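Local coordinates for Poly(Beta-D-mannuronate) lyase (Pseudopedobacter saltans, PDB 7O79), which probably cleaves alginate as a poly(beta-D-mannuronate) lyase of polysaccharide lyase family 6, built on a parallel beta-helix, at residues L25-G29 / K57-S61; E101-I105 / G451-S455; Y118-R123 / V144-Q148. One frame throughout, in Å; residues are numbered along the deposited sequence.

Overall arrangement
Contacts 1 and 3 pair successive coils of the parallel beta-helix through backbone hydrogen bonds, whereas contact 2 lays the C-terminal segment on it. Contact 1, its centre about 30 Å from the centre of the chain, is a short and partly buried pairing where the chain turns a corner. Contact 3, its centre about 11 Å from that of the chain, is buried and runs over three residue pairs. In contact 2, also partly buried, segment 451-455, which is not a strand, is fastened to 101-105 by an asparagine and a tryptophan. Contacts 2 and 3 touch where Ile105 packs on Trp119; contacts 1 and 2 have their nearest atoms about 6 Å apart.

Contact 1: residues L25-G29 / K57-S61; sequences LMQPG and KVMLS
Neighbouring coils of the parallel beta-helix meet here at a corner, where the chain leaves strand 23-26, turns through Gln27 and Pro28, and pairs Gly29 with Val58 at the start of strand 58-62. Two backbone hydrogen bonds flank Val58. Gly29 N donates to Lys57 O over 2.9 Å, and Gly29 O accepts from Met59 N at the same length, the latter bond nearly straight. Gly29 adopts backbone angles (phi 133°, psi -166°) that would press a side chain against the preceding carbonyl oxygen, so the turn calls for glycine.

Val58 carries the side-chain part of the contact. Its CG2 methyl, anti to the carbonyl carbon, rests on the backbone of the turn, with Gln27 O at 3.4 Å and Met26 O at 3.7 Å. The Met26 side chain crosses that of Val58 at about a right angle: Met26 CB lies 4.1 Å from Val58 CG2, and the bend at chi3 brings Met26 CE to 4.2 Å from Val58 CG1. On the outer side, Pro28 CB packs alongside Lys57 CB at 4.0 Å, while the lysine chain leads away.

Trp31 of strand 29-32 touches Met26, Val58 and Leu60, and its NE1 donates a hydrogen bond to Gln27 O. Strand 48-52 adds Leu50 against Met26 and Ala52 against Val58, and strand 73-83 packs on Leu60 through Leu78 and Phe80.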
ATOM      1  N   LEU A  25      -5.013 -21.496 -23.884  1.00 30.74           N
ATOM      2  CA  LEU A  25      -4.092 -20.626 -24.608  1.00 33.58           C
ATOM      3  C   LEU A  25      -4.887 -19.736 -25.555  1.00 35.89           C
ATOM      4  O   LEU A  25      -5.526 -20.241 -26.488  1.00 34.57           O
ATOM      5  CB  LEU A  25      -3.070 -21.450 -25.396  1.00 32.71           C
ATOM      6  CG  LEU A  25      -2.254 -22.574 -24.732  1.00 37.66           C
ATOM      7  CD1 LEU A  25      -1.169 -23.074 -25.677  1.00 37.56           C
ATOM      8  CD2 LEU A  25      -1.637 -22.147 -23.421  1.00 35.98           C
ATOM      9  N   MET A  26      -4.837 -18.418 -25.329  1.00 33.70           N
ATOM     10  CA  MET A  26      -5.588 -17.475 -26.150  1.00 32.70           C
ATOM     11  C   MET A  26      -4.791 -17.039 -27.378  1.00 34.60           C
ATOM     12  O   MET A  26      -3.593 -16.748 -27.297  1.00 33.09           O
ATOM     13  CB  MET A  26      -6.004 -16.239 -25.348  1.00 34.11           C
ATOM     14  CG  MET A  26      -6.965 -16.531 -24.193  1.00 35.29           C
ATOM     15  SD  MET A  26      -7.020 -15.242 -22.918  1.00 32.16           S
ATOM     16  CE  MET A  26      -8.328 -14.185 -23.556  1.00 29.19           C
ATOM     17  N   GLN A  27      -5.474 -16.978 -28.522  1.00 38.88           N
ATOM     18  CA  GLN A  27      -4.816 -16.572 -29.755  1.00 40.25           C
ATOM     19  C   GLN A  27      -4.544 -15.063 -29.761  1.00 35.16           C
ATOM     20  O   GLN A  27      -5.284 -14.286 -29.151  1.00 36.61           O
ATOM     21  CB  GLN A  27      -5.669 -16.959 -30.964  1.00 41.14           C
ATOM     22  CG  GLN A  27      -5.774 -18.458 -31.178  1.00 44.24           C
ATOM     23  CD  GLN A  27      -4.560 -19.019 -31.898  1.00 51.46           C
ATOM     24  OE1 GLN A  27      -3.901 -18.319 -32.678  1.00 51.71           O
ATOM     25  NE2 GLN A  27      -4.261 -20.290 -31.647  1.00 51.45           N
ATOM     26  N   PRO A  28      -3.485 -14.628 -30.442  1.00 36.42           N
ATOM     27  CA  PRO A  28      -3.138 -13.202 -30.436  1.00 37.77           C
ATOM     28  C   PRO A  28      -4.196 -12.363 -31.127  1.00 38.91           C
ATOM     29  O   PRO A  28      -4.915 -12.826 -32.018  1.00 40.12           O
ATOM     30  CB  PRO A  28      -1.808 -13.137 -31.202  1.00 35.32           C
ATOM     31  CG  PRO A  28      -1.378 -14.520 -31.423  1.00 39.45           C
ATOM     32  CD  PRO A  28      -2.535 -15.439 -31.221  1.00 38.51           C
ATOM     33  N   GLY A  29      -4.280 -11.108 -30.704  1.00 35.23           N
ATOM     34  CA  GLY A  29      -5.164 -10.135 -31.293  1.00 40.38           C
ATOM     35  C   GLY A  29      -5.922  -9.389 -30.227  1.00 38.80           C
ATOM     36  O   GLY A  29      -5.596  -9.447 -29.036  1.00 35.82           O
ATOM     37  N   LYS A  57       0.634 -10.312 -26.469  1.00 37.46           N
ATOM     38  CA  LYS A  57       0.043 -10.270 -27.796  1.00 34.96           C
ATOM     39  C   LYS A  57      -1.462 -10.450 -27.769  1.00 36.70           C
ATOM     40  O   LYS A  57      -2.083 -10.573 -28.830  1.00 39.44           O
ATOM     41  CB  LYS A  57       0.679 -11.342 -28.678  1.00 37.33           C
ATOM     42  CG  LYS A  57       2.131 -11.075 -29.024  1.00 40.75           C
ATOM     43  CD  LYS A  57       2.335  -9.623 -29.445  1.00 45.12           C
ATOM     44  CE  LYS A  57       3.666  -9.464 -30.172  1.00 47.96           C
ATOM     45  NZ  LYS A  57       3.929  -8.060 -30.608  1.00 52.14           N
ATOM     46  N   VAL A  58      -2.057 -10.485 -26.584  1.00 34.13           N
ATOM     47  CA  VAL A  58      -3.491 -10.632 -26.404  1.00 31.56           C
ATOM     48  C   VAL A  58      -3.984  -9.382 -25.694  1.00 34.39           C
ATOM     49  O   VAL A  58      -3.594  -9.132 -24.549  1.00 33.90           O
ATOM     50  CB  VAL A  58      -3.826 -11.883 -25.581  1.00 35.75           C
ATOM     51  CG1 VAL A  58      -5.252 -11.816 -25.075  1.00 28.90           C
ATOM     52  CG2 VAL A  58      -3.580 -13.150 -26.405  1.00 36.12           C
ATOM     53  N   MET A  59      -4.839  -8.595 -26.355  1.00 33.12           N
ATOM     54  CA  MET A  59      -5.267  -7.319 -25.786  1.00 33.02           C
ATOM     55  C   MET A  59      -6.766  -7.375 -25.515  1.00 34.86           C
ATOM     56  O   MET A  59      -7.577  -7.486 -26.445  1.00 34.46           O
ATOM     57  CB  MET A  59      -4.895  -6.141 -26.689  1.00 34.40           C
ATOM     58  CG  MET A  59      -5.388  -4.789 -26.160  1.00 34.46           C
ATOM     59  SD  MET A  59      -5.439  -3.454 -27.361  1.00 38.38           S
ATOM     60  CE  MET A  59      -3.719  -3.050 -27.523  1.00 38.80           C
ATOM     61  N   LEU A  60      -7.123  -7.314 -24.236  1.00 28.30           N
ATOM     62  CA  LEU A  60      -8.507  -7.312 -23.793  1.00 30.11           C
ATOM     63  C   LEU A  60      -8.987  -5.864 -23.713  1.00 31.97           C
ATOM     64  O   LEU A  60      -8.455  -5.075 -22.926  1.00 29.32           O
ATOM     65  CB  LEU A  60      -8.621  -8.022 -22.442  1.00 30.57           C
ATOM     66  CG  LEU A  60      -8.551  -9.549 -22.567  1.00 31.53           C
ATOM     67  CD1 LEU A  60      -7.959 -10.211 -21.348  1.00 36.55           C
ATOM     68  CD2 LEU A  60      -9.956 -10.079 -22.817  1.00 33.73           C
ATOM     69  N   SER A  61      -9.985  -5.518 -24.527  1.00 33.21           N
ATOM     70  CA  SER A  61     -10.388  -4.133 -24.765  1.00 30.42           C
ATOM     71  C   SER A  61     -11.886  -3.976 -24.501  1.00 31.40           C
ATOM     72  O   SER A  61     -12.579  -4.930 -24.124  1.00 29.84           O
ATOM     73  CB  SER A  61     -10.028  -3.723 -26.197  1.00 36.43           C
ATOM     74  OG  SER A  61     -10.747  -4.532 -27.114  1.00 37.06           O
TER

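Contact 2: residues E101-I105 / G451-S455; sequences ENTAI and GVKWS
Asn102, at a corner of the parallel beta-helix, holds the C-terminal segment against the coil with both its side-chain and backbone oxygens. Asn102 OD1 accepts from Lys453 N over 2.9 Å, in the carbonyl plane and nearly straight at 169°. Its backbone O takes the indole N-H, Trp454 NE1 to Asn102 O being 3.0 Å; the oxygen lies in the ring plane, although the donor stands above the carbonyl plane. The asparagine amide is turned 67° from the indole, with ND2 3.5 Å from Trp454 CD1. An apolar patch lies beside these bonds. Ala104 CB meets the far end of the indole, 3.6 Å from Trp454 CH2, and also packs on Val452 CG1, which presses on the backbone of Thr103, 3.3 Å from Thr103 O.

Trp454 CG lies between the backbone N and the carbonyl carbon (chi1 55°), which folds the indole back toward Asn102; Val452 CG2 sits over the centre of one ring face and probably helps to hold it. Further out, Ser133 OG bonds to Val452 N and Lys453 makes a cation-pi contact with Tyr131, both from strand 128-135, while Leu79 and Ala55 pack on Trp454. Thr103 OG1 bonds to Glu101 O from above its carbonyl plane.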
ATOM      1  N   GLU A 101       0.218 -13.303 -13.289  1.00 21.43           N
ATOM      2  CA  GLU A 101       1.576 -12.867 -13.562  1.00 25.60           C
ATOM      3  C   GLU A 101       1.734 -12.506 -15.025  1.00 25.50           C
ATOM      4  O   GLU A 101       0.939 -12.908 -15.875  1.00 24.45           O
ATOM      5  CB  GLU A 101       2.615 -13.900 -13.096  1.00 28.98           C
ATOM      6  CG  GLU A 101       2.435 -15.318 -13.524  1.00 35.15           C
ATOM      7  CD  GLU A 101       3.536 -16.208 -12.924  1.00 41.11           C
ATOM      8  OE1 GLU A 101       3.450 -17.438 -13.044  1.00 43.31           O
ATOM      9  OE2 GLU A 101       4.515 -15.668 -12.353  1.00 46.02           O
ATOM     10  N   ASN A 102       2.749 -11.671 -15.277  1.00 24.84           N
ATOM     11  CA  ASN A 102       3.139 -11.228 -16.612  1.00 28.90           C
ATOM     12  C   ASN A 102       1.994 -10.516 -17.331  1.00 26.15           C
ATOM     13  O   ASN A 102       1.849 -10.625 -18.542  1.00 29.52           O
ATOM     14  CB  ASN A 102       3.673 -12.393 -17.454  1.00 30.04           C
ATOM     15  CG  ASN A 102       4.814 -11.968 -18.378  1.00 31.85           C
ATOM     16  OD1 ASN A 102       5.470 -10.953 -18.140  1.00 32.33           O
ATOM     17  ND2 ASN A 102       5.061 -12.749 -19.429  1.00 32.53           N
ATOM     18  N   THR A 103       1.203  -9.747 -16.587  1.00 23.22           N
ATOM     19  CA  THR A 103       0.042  -9.042 -17.115  1.00 25.90           C
ATOM     20  C   THR A 103       0.205  -7.540 -16.922  1.00 26.94           C
ATOM     21  O   THR A 103       0.781  -7.095 -15.931  1.00 27.55           O
ATOM     22  CB  THR A 103      -1.235  -9.553 -16.422  1.00 24.76           C
ATOM     23  OG1 THR A 103      -1.411 -10.934 -16.752  1.00 23.32           O
ATOM     24  CG2 THR A 103      -2.493  -8.741 -16.814  1.00 24.47           C
ATOM     25  N   ALA A 104      -0.256  -6.756 -17.893  1.00 24.87           N
ATOM     26  CA  ALA A 104      -0.203  -5.307 -17.790  1.00 27.45           C
ATOM     27  C   ALA A 104      -1.592  -4.716 -17.984  1.00 26.61           C
ATOM     28  O   ALA A 104      -2.441  -5.292 -18.666  1.00 29.64           O
ATOM     29  CB  ALA A 104       0.764  -4.692 -18.809  1.00 23.49           C
ATOM     30  N   ILE A 105      -1.820  -3.574 -17.339  1.00 26.85           N
ATOM     31  CA  ILE A 105      -3.010  -2.762 -17.532  1.00 28.21           C
ATOM     32  C   ILE A 105      -2.508  -1.381 -17.913  1.00 28.73           C
ATOM     33  O   ILE A 105      -1.723  -0.782 -17.168  1.00 25.61           O
ATOM     34  CB  ILE A 105      -3.879  -2.690 -16.270  1.00 27.39           C
ATOM     35  CG1 ILE A 105      -4.339  -4.074 -15.832  1.00 25.84           C
ATOM     36  CG2 ILE A 105      -5.102  -1.835 -16.543  1.00 25.78           C
ATOM     37  CD1 ILE A 105      -5.200  -4.036 -14.575  1.00 25.59           C
ATOM     38  N   GLY A 451       7.680  -5.808 -13.085  1.00 26.30           N
ATOM     39  CA  GLY A 451       6.701  -5.701 -14.142  1.00 25.05           C
ATOM     40  C   GLY A 451       6.807  -6.843 -15.148  1.00 31.95           C
ATOM     41  O   GLY A 451       7.506  -7.845 -14.942  1.00 26.77           O
ATOM     42  N   VAL A 452       6.093  -6.658 -16.270  1.00 27.28           N
ATOM     43  CA  VAL A 452       6.032  -7.693 -17.305  1.00 32.07           C
ATOM     44  C   VAL A 452       7.387  -7.820 -18.008  1.00 34.69           C
ATOM     45  O   VAL A 452       8.191  -6.883 -18.053  1.00 32.91           O
ATOM     46  CB  VAL A 452       4.913  -7.375 -18.310  1.00 29.44           C
ATOM     47  CG1 VAL A 452       3.575  -7.310 -17.600  1.00 24.71           C
ATOM     48  CG2 VAL A 452       5.205  -6.111 -19.097  1.00 29.60           C
ATOM     49  N   LYS A 453       7.642  -9.009 -18.570  1.00 37.53           N
ATOM     50  CA  LYS A 453       8.893  -9.233 -19.295  1.00 38.79           C
ATOM     51  C   LYS A 453       8.839  -8.657 -20.710  1.00 42.62           C
ATOM     52  O   LYS A 453       9.832  -8.114 -21.204  1.00 50.06           O
ATOM     53  CB  LYS A 453       9.205 -10.725 -19.339  1.00 39.03           C
ATOM     54  CG  LYS A 453       8.961 -11.423 -18.013  1.00 40.85           C
ATOM     55  CD  LYS A 453       9.898 -10.932 -16.924  1.00 42.10           C
ATOM     56  CE  LYS A 453       9.808 -11.811 -15.679  1.00 42.32           C
ATOM     57  NZ  LYS A 453      11.146 -11.975 -15.031  1.00 42.47           N
ATOM     58  N   TRP A 454       7.695  -8.776 -21.373  1.00 41.49           N
ATOM     59  CA  TRP A 454       7.418  -8.130 -22.651  1.00 41.71           C
ATOM     60  C   TRP A 454       7.263  -6.610 -22.485  1.00 45.20           C
ATOM     61  O   TRP A 454       7.467  -6.052 -21.403  1.00 48.81           O
ATOM     62  CB  TRP A 454       6.224  -8.844 -23.274  1.00 41.61           C
ATOM     63  CG  TRP A 454       5.037  -8.882 -22.361  1.00 36.37           C
ATOM     64  CD1 TRP A 454       4.776  -9.853 -21.430  1.00 31.50           C
ATOM     65  CD2 TRP A 454       3.935  -7.974 -22.312  1.00 34.06           C
ATOM     66  NE1 TRP A 454       3.605  -9.590 -20.781  1.00 29.82           N
ATOM     67  CE2 TRP A 454       3.057  -8.444 -21.303  1.00 32.85           C
ATOM     68  CE3 TRP A 454       3.609  -6.802 -23.004  1.00 33.84           C
ATOM     69  CZ2 TRP A 454       1.870  -7.788 -20.975  1.00 29.92           C
ATOM     70  CZ3 TRP A 454       2.428  -6.147 -22.675  1.00 39.01           C
ATOM     71  CH2 TRP A 454       1.571  -6.642 -21.666  1.00 34.16           C
ATOM     72  N   SER A 455       6.940  -5.908 -23.578  1.00 46.37           N
ATOM     73  CA  SER A 455       7.180  -4.467 -23.660  1.00 51.26           C
ATOM     74  C   SER A 455       5.904  -3.632 -23.598  1.00 54.36           C
ATOM     75  O   SER A 455       4.946  -3.886 -24.341  1.00 53.03           O
ATOM     76  CB  SER A 455       7.946  -4.113 -24.933  1.00 54.21           C
ATOM     77  OG  SER A 455       8.421  -2.778 -24.854  1.00 59.49           O
TER

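Contact 3: residues Y118-R123 / V144-Q148; sequences YWVLFR and VGNDQ
Gly145 and Asp147 are the residues most covered where strands 118-122 and 144-146 pair in parallel on successive coils of the beta-helix, with Phe122 and Val144 close behind. Val120 pairs with Val144, Leu121 with Gly145 and Phe122 with Asn146. Gly145 is gripped at both polar backbone atoms: its N donates to Val120 O and its O accepts from Phe122 N, each over 2.8 Å.

The absence of a side chain at Gly145 matters, because a CB there would run into the ring of Tyr118, whose CE2 lies 3.8 Å from Gly145 CA, and press on Leu121 CD1. That methyl sits over the centre of one face of the tyrosine ring, and Tyr118 OH is hydrogen-bonded to Arg176 NH2 on strand 175-177.

The opposite face carries Val120, Phe122, Val144 and Asn146. The phenyl ring of Phe122, with CG anti to the carbonyl carbon (chi1 -71°), turns one edge to strand 144-146: Val144 CG1 lies in the ring plane, 4.0 Å from Phe122 CE2, and Gly145 O is also in plane at the edge. Phe93 of strand 89-93 stacks on this ring and Phe193 meets it edge-to-face. Asn146 OD1 approaches Phe122 CB, but the amide is held by Ser151 and Asn154 at OD1 and by Trp178 O at ND2.

Past the strand ends, Asp147 N bonds to Phe122 O at a more bent angle of 143°, and Asp147 CB lies only 3.1 Å from Phe122 O. With CG anti to the backbone N (chi1 -158°), the carboxylate is laid beside Arg123. The two side chains run in the same direction, closest between Arg123 CG and Asp147 CG, 3.9 Å; the charged groups do not meet, as Arg123 NE stays 4.8 Å from Asp147 OD1.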
ATOM      1  N   TYR A 118     -11.564  -0.328  -9.095  1.00 25.54           N
ATOM      2  CA  TYR A 118     -10.194  -0.759  -8.843  1.00 24.27           C
ATOM      3  C   TYR A 118      -9.565  -1.281 -10.129  1.00 24.39           C
ATOM      4  O   TYR A 118     -10.249  -1.615 -11.096  1.00 25.25           O
ATOM      5  CB  TYR A 118     -10.121  -1.894  -7.823  1.00 22.50           C
ATOM      6  CG  TYR A 118     -10.684  -1.656  -6.454  1.00 24.49           C
ATOM      7  CD1 TYR A 118     -12.015  -1.930  -6.178  1.00 23.39           C
ATOM      8  CD2 TYR A 118      -9.872  -1.208  -5.413  1.00 24.12           C
ATOM      9  CE1 TYR A 118     -12.537  -1.737  -4.912  1.00 23.67           C
ATOM     10  CE2 TYR A 118     -10.387  -1.012  -4.136  1.00 22.26           C
ATOM     11  CZ  TYR A 118     -11.714  -1.278  -3.891  1.00 24.96           C
ATOM     12  OH  TYR A 118     -12.233  -1.092  -2.618  1.00 26.24           O
ATOM     13  N   TRP A 119      -8.241  -1.405 -10.118  1.00 23.26           N
ATOM     14  CA  TRP A 119      -7.630  -2.193 -11.177  1.00 23.19           C
ATOM     15  C   TRP A 119      -7.404  -3.634 -10.732  1.00 25.05           C
ATOM     16  O   TRP A 119      -7.635  -4.566 -11.513  1.00 22.96           O
ATOM     17  CB  TRP A 119      -6.338  -1.525 -11.653  1.00 24.10           C
ATOM     18  CG  TRP A 119      -6.636  -0.490 -12.722  1.00 25.09           C
ATOM     19  CD1 TRP A 119      -7.861   0.018 -13.042  1.00 25.94           C
ATOM     20  CD2 TRP A 119      -5.699   0.153 -13.587  1.00 23.37           C
ATOM     21  NE1 TRP A 119      -7.748   0.932 -14.056  1.00 24.56           N
ATOM     22  CE2 TRP A 119      -6.428   1.036 -14.407  1.00 25.92           C
ATOM     23  CE3 TRP A 119      -4.314   0.070 -13.744  1.00 25.51           C
ATOM     24  CZ2 TRP A 119      -5.821   1.824 -15.383  1.00 24.88           C
ATOM     25  CZ3 TRP A 119      -3.705   0.867 -14.710  1.00 26.88           C
ATOM     26  CH2 TRP A 119      -4.465   1.725 -15.523  1.00 26.52           C
ATOM     27  N   VAL A 120      -7.039  -3.847  -9.466  1.00 21.41           N
ATOM     28  CA  VAL A 120      -6.895  -5.190  -8.916  1.00 20.26           C
ATOM     29  C   VAL A 120      -7.525  -5.188  -7.532  1.00 22.36           C
ATOM     30  O   VAL A 120      -7.166  -4.363  -6.685  1.00 21.55           O
ATOM     31  CB  VAL A 120      -5.410  -5.633  -8.832  1.00 19.25           C
ATOM     32  CG1 VAL A 120      -5.310  -7.027  -8.255  1.00 23.59           C
ATOM     33  CG2 VAL A 120      -4.732  -5.567 -10.201  1.00 23.29           C
ATOM     34  N   LEU A 121      -8.449  -6.113  -7.288  1.00 19.12           N
ATOM     35  CA  LEU A 121      -9.114  -6.208  -5.999  1.00 22.81           C
ATOM     36  C   LEU A 121      -8.969  -7.613  -5.444  1.00 24.11           C
ATOM     37  O   LEU A 121      -9.311  -8.591  -6.119  1.00 24.82           O
ATOM     38  CB  LEU A 121     -10.600  -5.831  -6.100  1.00 23.44           C
ATOM     39  CG  LEU A 121     -11.346  -5.981  -4.772  1.00 24.48           C
ATOM     40  CD1 LEU A 121     -10.815  -5.040  -3.712  1.00 21.26           C
ATOM     41  CD2 LEU A 121     -12.863  -5.794  -4.948  1.00 26.11           C
ATOM     42  N   PHE A 122      -8.454  -7.716  -4.220  1.00 22.61           N
ATOM     43  CA  PHE A 122      -8.335  -9.006  -3.547  1.00 22.52           C
ATOM     44  C   PHE A 122      -9.526  -9.241  -2.629  1.00 23.72           C
ATOM     45  O   PHE A 122      -9.849  -8.394  -1.789  1.00 23.20           O
ATOM     46  CB  PHE A 122      -7.035  -9.083  -2.750  1.00 22.49           C
ATOM     47  CG  PHE A 122      -5.829  -9.190  -3.612  1.00 23.46           C
ATOM     48  CD1 PHE A 122      -5.360 -10.436  -3.984  1.00 23.30           C
ATOM     49  CD2 PHE A 122      -5.157  -8.054  -4.053  1.00 24.01           C
ATOM     50  CE1 PHE A 122      -4.237 -10.560  -4.785  1.00 23.15           C
ATOM     51  CE2 PHE A 122      -4.024  -8.183  -4.860  1.00 22.60           C
ATOM     52  CZ  PHE A 122      -3.578  -9.430  -5.230  1.00 21.17           C
ATOM     53  N   ARG A 123     -10.140 -10.410  -2.770  1.00 22.42           N
ATOM     54  CA  ARG A 123     -11.327 -10.757  -2.009  1.00 24.64           C
ATOM     55  C   ARG A 123     -11.337 -12.267  -1.743  1.00 24.22           C
ATOM     56  O   ARG A 123     -12.311 -12.972  -2.014  1.00 25.81           O
ATOM     57  CB  ARG A 123     -12.560 -10.281  -2.776  1.00 28.91           C
ATOM     58  CG  ARG A 123     -13.817 -10.292  -2.011  1.00 33.98           C
ATOM     59  CD  ARG A 123     -14.920  -9.732  -2.901  1.00 42.57           C
ATOM     60  NE  ARG A 123     -16.223 -10.261  -2.522  1.00 47.45           N
ATOM     61  CZ  ARG A 123     -16.545 -11.557  -2.526  1.00 49.19           C
ATOM     62  NH1 ARG A 123     -15.668 -12.490  -2.912  1.00 40.23           N
ATOM     63  NH2 ARG A 123     -17.766 -11.923  -2.157  1.00 56.53           N
ATOM     64  N   VAL A 144      -4.823  -0.945  -6.370  1.00 23.90           N
ATOM     65  CA  VAL A 144      -4.886  -2.275  -5.774  1.00 22.87           C
ATOM     66  C   VAL A 144      -5.625  -2.145  -4.458  1.00 20.10           C
ATOM     67  O   VAL A 144      -5.261  -1.308  -3.624  1.00 21.22           O
ATOM     68  CB  VAL A 144      -3.485  -2.883  -5.537  1.00 21.76           C
ATOM     69  CG1 VAL A 144      -3.618  -4.229  -4.833  1.00 24.02           C
ATOM     70  CG2 VAL A 144      -2.738  -3.057  -6.833  1.00 19.63           C
ATOM     71  N   GLY A 145      -6.647  -2.974  -4.260  1.00 20.43           N
ATOM     72  CA  GLY A 145      -7.353  -3.029  -2.998  1.00 22.99           C
ATOM     73  C   GLY A 145      -7.381  -4.408  -2.368  1.00 24.21           C
ATOM     74  O   GLY A 145      -7.377  -5.427  -3.059  1.00 24.11           O
ATOM     75  N   ASN A 146      -7.443  -4.432  -1.041  1.00 23.13           N
ATOM     76  CA  ASN A 146      -7.713  -5.652  -0.297  1.00 22.39           C
ATOM     77  C   ASN A 146      -8.989  -5.455   0.498  1.00 23.87           C
ATOM     78  O   ASN A 146      -9.146  -4.454   1.203  1.00 21.20           O
ATOM     79  CB  ASN A 146      -6.543  -6.047   0.627  1.00 21.79           C
ATOM     80  CG  ASN A 146      -6.708  -7.443   1.211  1.00 21.57           C
ATOM     81  OD1 ASN A 146      -6.540  -8.444   0.511  1.00 18.57           O
ATOM     82  ND2 ASN A 146      -6.993  -7.519   2.514  1.00 20.64           N
ATOM     83  N   ASP A 147      -9.878  -6.431   0.400  1.00 23.63           N
ATOM     84  CA  ASP A 147     -11.232  -6.349   0.904  1.00 24.96           C
ATOM     85  C   ASP A 147     -11.231  -6.577   2.425  1.00 27.20           C
ATOM     86  O   ASP A 147     -10.272  -7.095   3.008  1.00 23.89           O
ATOM     87  CB  ASP A 147     -12.069  -7.387   0.143  1.00 29.52           C
ATOM     88  CG  ASP A 147     -13.537  -7.086   0.144  1.00 41.86           C
ATOM     89  OD1 ASP A 147     -13.944  -6.374  -0.808  1.00 39.33           O
ATOM     90  OD2 ASP A 147     -14.276  -7.570   1.046  1.00 45.26           O
ATOM     91  N   GLN A 148     -12.321  -6.172   3.075  1.00 25.12           N
ATOM     92  CA  GLN A 148     -12.363  -6.157   4.534  1.00 25.30           C
ATOM     93  C   GLN A 148     -12.491  -7.540   5.157  1.00 28.46           C
ATOM     94  O   GLN A 148     -11.997  -7.754   6.270  1.00 26.14           O
ATOM     95  CB  GLN A 148     -13.504  -5.236   4.998  1.00 29.21           C
ATOM     96  CG  GLN A 148     -13.700  -5.113   6.517  1.00 28.20           C
ATOM     97  CD  GLN A 148     -12.456  -4.662   7.263  1.00 28.56           C
ATOM     98  OE1 GLN A 148     -11.676  -3.846   6.775  1.00 27.38           O
ATOM     99  NE2 GLN A 148     -12.279  -5.186   8.473  1.00 28.13           N
TER